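MHC class I antigen (Anolis carolinensis, PDB 7CPO) probably presents short peptides at the cell surface for inspection by T cells, as classical MHC class I molecules do. Local coordinates at residues 200-205 / 248-253; 219-224 / 257-262. All coordinates share one frame; numbering follows the deposited sequence.

Contact 1: 200-205 / 248-253; sequences METLIC and SVKVDP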
# COMPACT_ATOMS: atom_id res chain seq x y z
N MET A 200 -0.42 -6.39 36.24
CA MET A 200 -1.41 -5.69 35.45
C MET A 200 -1.76 -6.55 34.24
O MET A 200 -1.03 -7.48 33.91
CB MET A 200 -0.89 -4.32 35.00
CG MET A 200 -0.51 -3.40 36.15
SD MET A 200 -1.90 -2.98 37.23
CE MET A 200 -2.53 -1.53 36.41
N GLU A 201 -2.89 -6.26 33.61
CA GLU A 201 -3.33 -7.00 32.43
C GLU A 201 -3.34 -6.08 31.22
O GLU A 201 -3.66 -4.90 31.33
CB GLU A 201 -4.73 -7.59 32.61
CG GLU A 201 -4.80 -8.82 33.49
CD GLU A 201 -6.21 -9.32 33.72
OE1 GLU A 201 -7.17 -8.68 33.22
OE2 GLU A 201 -6.37 -10.34 34.42
N THR A 202 -2.99 -6.64 30.06
CA THR A 202 -3.17 -5.96 28.78
C THR A 202 -4.38 -6.57 28.08
O THR A 202 -4.42 -7.78 27.83
CB THR A 202 -1.93 -6.07 27.89
OG1 THR A 202 -0.80 -5.54 28.58
CG2 THR A 202 -2.14 -5.26 26.59
N LEU A 203 -5.37 -5.73 27.78
CA LEU A 203 -6.54 -6.15 27.02
C LEU A 203 -6.32 -5.86 25.54
O LEU A 203 -6.09 -4.70 25.16
CB LEU A 203 -7.80 -5.45 27.54
CG LEU A 203 -8.24 -5.71 28.99
CD1 LEU A 203 -9.64 -5.14 29.26
CD2 LEU A 203 -8.18 -7.19 29.34
N ILE A 204 -6.37 -6.89 24.71
CA ILE A 204 -6.11 -6.76 23.27
C ILE A 204 -7.42 -6.85 22.50
O ILE A 204 -8.20 -7.79 22.69
CB ILE A 204 -5.12 -7.81 22.77
CG1 ILE A 204 -3.80 -7.68 23.52
CG2 ILE A 204 -4.91 -7.68 21.27
CD1 ILE A 204 -2.84 -8.80 23.21
N CYS A 205 -7.66 -5.88 21.63
CA CYS A 205 -8.82 -5.90 20.75
C CYS A 205 -8.35 -6.18 19.32
O CYS A 205 -7.72 -5.31 18.69
CB CYS A 205 -9.57 -4.58 20.84
SG CYS A 205 -11.04 -4.60 19.85
N SER A 248 -4.70 -2.06 22.02
CA SER A 248 -4.46 -2.59 23.35
C SER A 248 -4.53 -1.49 24.40
O SER A 248 -4.36 -0.30 24.11
CB SER A 248 -3.10 -3.28 23.45
OG SER A 248 -2.07 -2.32 23.31
N VAL A 249 -4.80 -1.91 25.63
CA VAL A 249 -4.79 -1.03 26.80
C VAL A 249 -4.29 -1.84 27.99
O VAL A 249 -4.56 -3.04 28.10
CB VAL A 249 -6.19 -0.42 27.06
CG1 VAL A 249 -7.23 -1.52 27.25
CG2 VAL A 249 -6.16 0.52 28.26
N LYS A 250 -3.50 -1.21 28.85
CA LYS A 250 -3.09 -1.84 30.09
C LYS A 250 -4.11 -1.47 31.16
O LYS A 250 -4.33 -0.29 31.44
CB LYS A 250 -1.68 -1.44 30.51
CG LYS A 250 -1.15 -2.39 31.60
CD LYS A 250 0.28 -2.12 32.06
CE LYS A 250 1.26 -3.11 31.40
NZ LYS A 250 1.04 -4.55 31.81
N VAL A 251 -4.78 -2.48 31.72
CA VAL A 251 -5.83 -2.25 32.69
C VAL A 251 -5.44 -2.88 34.00
O VAL A 251 -4.49 -3.66 34.10
CB VAL A 251 -7.20 -2.80 32.24
CG1 VAL A 251 -7.55 -2.29 30.85
CG2 VAL A 251 -7.22 -4.32 32.33
N ASP A 252 -6.22 -2.59 34.96
CA ASP A 252 -5.87 -2.55 36.35
C ASP A 252 -6.29 -3.84 37.04
O ASP A 252 -7.07 -4.63 36.49
CB ASP A 252 -6.56 -1.33 36.96
CG ASP A 252 -6.61 -0.14 35.98
OD1 ASP A 252 -5.55 0.51 35.74
OD2 ASP A 252 -7.69 0.11 35.41
N PRO A 253 -5.76 -4.10 38.24
CA PRO A 253 -6.29 -5.21 39.02
C PRO A 253 -7.74 -4.90 39.34
O PRO A 253 -8.09 -3.76 39.64
CB PRO A 253 -5.41 -5.23 40.28
CG PRO A 253 -4.39 -4.15 40.11
CD PRO A 253 -4.89 -3.23 39.06

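Contact 2: 219-224 / 257-262; sequences WTRDGE and ERYKCH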
# COMPACT_ATOMS: atom_id res chain seq x y z
N TRP A 219 -10.51 2.06 22.64
CA TRP A 219 -10.84 1.55 23.96
C TRP A 219 -11.58 2.62 24.77
O TRP A 219 -11.17 3.78 24.81
CB TRP A 219 -9.57 1.10 24.68
CG TRP A 219 -9.20 -0.28 24.34
CD1 TRP A 219 -8.20 -0.68 23.49
CD2 TRP A 219 -9.81 -1.47 24.83
NE1 TRP A 219 -8.16 -2.04 23.43
CE2 TRP A 219 -9.14 -2.56 24.24
CE3 TRP A 219 -10.87 -1.72 25.71
CZ2 TRP A 219 -9.49 -3.88 24.51
CZ3 TRP A 219 -11.22 -3.03 25.98
CH2 TRP A 219 -10.53 -4.10 25.38
N THR A 220 -12.68 2.22 25.39
CA THR A 220 -13.40 3.12 26.27
C THR A 220 -13.23 2.70 27.72
O THR A 220 -12.86 1.56 28.04
CB THR A 220 -14.88 3.19 25.87
OG1 THR A 220 -15.42 1.87 25.77
CG2 THR A 220 -15.02 3.87 24.55
N ARG A 221 -13.45 3.66 28.61
CA ARG A 221 -13.38 3.47 30.05
C ARG A 221 -14.61 4.15 30.63
O ARG A 221 -14.76 5.36 30.46
CB ARG A 221 -12.10 4.07 30.63
CG ARG A 221 -11.87 3.90 32.13
CD ARG A 221 -10.52 4.49 32.46
NE ARG A 221 -10.14 4.35 33.85
CZ ARG A 221 -10.21 5.32 34.76
NH1 ARG A 221 -10.67 6.52 34.43
NH2 ARG A 221 -9.82 5.08 36.00
N ASP A 222 -15.49 3.37 31.26
CA ASP A 222 -16.81 3.88 31.66
C ASP A 222 -17.47 4.63 30.51
O ASP A 222 -18.10 5.68 30.70
CB ASP A 222 -16.74 4.79 32.90
CG ASP A 222 -16.12 4.11 34.10
OD1 ASP A 222 -16.05 2.86 34.13
OD2 ASP A 222 -15.72 4.84 35.03
N GLY A 223 -17.30 4.11 29.30
CA GLY A 223 -17.95 4.65 28.13
C GLY A 223 -17.19 5.74 27.40
O GLY A 223 -17.55 6.05 26.27
N GLU A 224 -16.15 6.31 28.01
CA GLU A 224 -15.42 7.44 27.43
C GLU A 224 -14.17 6.96 26.69
O GLU A 224 -13.51 6.00 27.10
CB GLU A 224 -15.02 8.43 28.53
CG GLU A 224 -16.18 9.03 29.34
CD GLU A 224 -17.20 9.76 28.49
OE1 GLU A 224 -18.35 9.28 28.41
OE2 GLU A 224 -16.85 10.81 27.89
N GLU A 257 -13.88 -4.78 33.98
CA GLU A 257 -15.22 -4.54 33.45
C GLU A 257 -15.47 -3.08 33.06
O GLU A 257 -16.54 -2.78 32.52
CB GLU A 257 -16.29 -4.97 34.46
CG GLU A 257 -16.42 -4.02 35.68
CD GLU A 257 -15.26 -4.14 36.68
OE1 GLU A 257 -14.37 -5.01 36.50
OE2 GLU A 257 -15.23 -3.34 37.64
N ARG A 258 -14.55 -2.17 33.36
CA ARG A 258 -14.73 -0.79 32.94
C ARG A 258 -14.33 -0.56 31.48
O ARG A 258 -14.68 0.48 30.92
CB ARG A 258 -13.92 0.13 33.86
CG ARG A 258 -14.34 0.13 35.33
CD ARG A 258 -13.50 1.11 36.16
NE ARG A 258 -13.93 2.51 36.02
CZ ARG A 258 -13.22 3.55 36.45
NH1 ARG A 258 -12.03 3.37 37.02
NH2 ARG A 258 -13.69 4.79 36.30
N TYR A 259 -13.63 -1.52 30.86
CA TYR A 259 -13.05 -1.35 29.53
C TYR A 259 -13.77 -2.19 28.48
O TYR A 259 -14.00 -3.39 28.67
CB TYR A 259 -11.57 -1.72 29.56
CG TYR A 259 -10.79 -0.86 30.51
CD1 TYR A 259 -10.71 -1.18 31.86
CD2 TYR A 259 -10.15 0.28 30.07
CE1 TYR A 259 -10.01 -0.39 32.73
CE2 TYR A 259 -9.45 1.07 30.93
CZ TYR A 259 -9.37 0.74 32.26
OH TYR A 259 -8.66 1.55 33.11
N LYS A 260 -14.10 -1.54 27.37
CA LYS A 260 -14.76 -2.15 26.22
C LYS A 260 -14.05 -1.67 24.97
O LYS A 260 -13.57 -0.54 24.92
CB LYS A 260 -16.24 -1.75 26.16
CG LYS A 260 -17.11 -2.46 27.18
CD LYS A 260 -18.51 -1.88 27.21
CE LYS A 260 -19.21 -2.29 28.49
NZ LYS A 260 -19.96 -3.54 28.32
N CYS A 261 -13.98 -2.53 23.97
CA CYS A 261 -13.40 -2.14 22.69
C CYS A 261 -14.51 -1.59 21.79
O CYS A 261 -15.44 -2.32 21.44
CB CYS A 261 -12.68 -3.31 22.04
SG CYS A 261 -12.07 -2.94 20.40
N HIS A 262 -14.42 -0.32 21.43
CA HIS A 262 -15.45 0.37 20.67
C HIS A 262 -15.04 0.50 19.20
O HIS A 262 -13.95 0.99 18.90
CB HIS A 262 -15.72 1.75 21.27
CG HIS A 262 -16.79 2.51 20.56
ND1 HIS A 262 -18.12 2.38 20.87
CD2 HIS A 262 -16.73 3.40 19.53
CE1 HIS A 262 -18.84 3.16 20.08
NE2 HIS A 262 -18.02 3.79 19.26
O HOH W 1 -16.37 1.18 28.88

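Contact 1: 200-205 / 248-253
Four backbone hydrogen bonds, two each at the pairs E201–V251 and L203–V249, establish 201-205 and 248-251 as neighbouring antiparallel strands. The tightest runs from V251 N to E201 O at 2.7 Å, nearly along the C=O axis (170°); its return bond, E201 N to V251 O, is 3.1 Å. L203 N and V249 N repeat the scheme with V249 O and L203 O. At the non-hydrogen-bonded pairs T202–K250 and I204–S248 the chains draw closer, and CA-H...O contacts fill in, the shortest from S248 CA to L203 O at 3.2 Å.

Apolar contacts gather on the face carrying L203, V249 and V251. L203, with CG beside its backbone N (chi1 -63°), crosses V251 at about a right angle, so that L203 CG rests 3.8 Å from V251 CG2, while L203 CB meets V249 CG1. On this same side E201 forms salt bridges through OE1 to R256 and through OE2 to R193. Just before the strand, M200 bends at chi2 and chi3, setting SD 3.5 Å from CD of the poorly ordered P253 and CE by D252 CA.

On the opposite face K250 bends at chi3 and chi4, bringing NZ to 3.7 Å from M200 CB; its salt bridge is with E195.

Within the immunoglobulin C1-set domain these two strands are the inner pair of a four-stranded sheet, with 188-193 beside 201-210 and 230-237 beside 243-251; L203 and V251 face Y259 of strand 259-264.

Contact 2: 219-224 / 257-262
The indole of W219 reaches across strand 259-262 so that C261 CB lies over one face of its six-membered ring, 4.0 Å from the centroid and 8° off the normal, a CH-pi contact. C261 SG adds an oblique sulfur-aromatic contact, and the ring's NE1 bonds to R247 O. Such a tryptophan packed beside the intersheet disulfide is the core signature of the immunoglobulin fold. T220 N points almost straight at K260 O (2.9 Å, 176°).

R221, extended from CG to NE, runs alongside Y259, NE donating to the phenol OH at 3.3 Å in a bent bond; that OH also pairs with D252. R258 NH2 sits over the centre of one face of the R221 guanidinium, but with planes 50° apart this is no parallel stack. R221 NH2 and R258 NH1 are 3.0 Å apart, a like-charge approach probably offset by D222 and by E255 at R258 NH1. D222 forms a side-on salt bridge with R258: NE reaches the syn lone pair of OD1 at 2.9 Å, and NH2 meets OD2 at a very short 2.4 Å from above the carboxylate plane. D222 and G223 centre a type I' turn, where a water joins G223 N to R258 O.

How the contacts relate
Contacts 1 and 2 belong to the two facing sheets of one immunoglobulin domain, their centres about 11 Å apart. The strands alternate along the chain: 201-210 leads on to 216-221, and 243-251 to 259-264, so each step passes from one sheet to the other. The disulfide C205 SG–C261 SG (2.0 Å) joins the sheets covalently. Around it the core is closely packed, with V249 CG1 3.5 Å from W219 CD2 and V251 CG1 at the same separation from Y259 CD1. A polar tie, D252 OD2 to Y259 OH at 2.9 Å, is a probable hydrogen bond. Both contacts lie in sheets separate from the eight-stranded sheet that, in this family, floors the peptide groove.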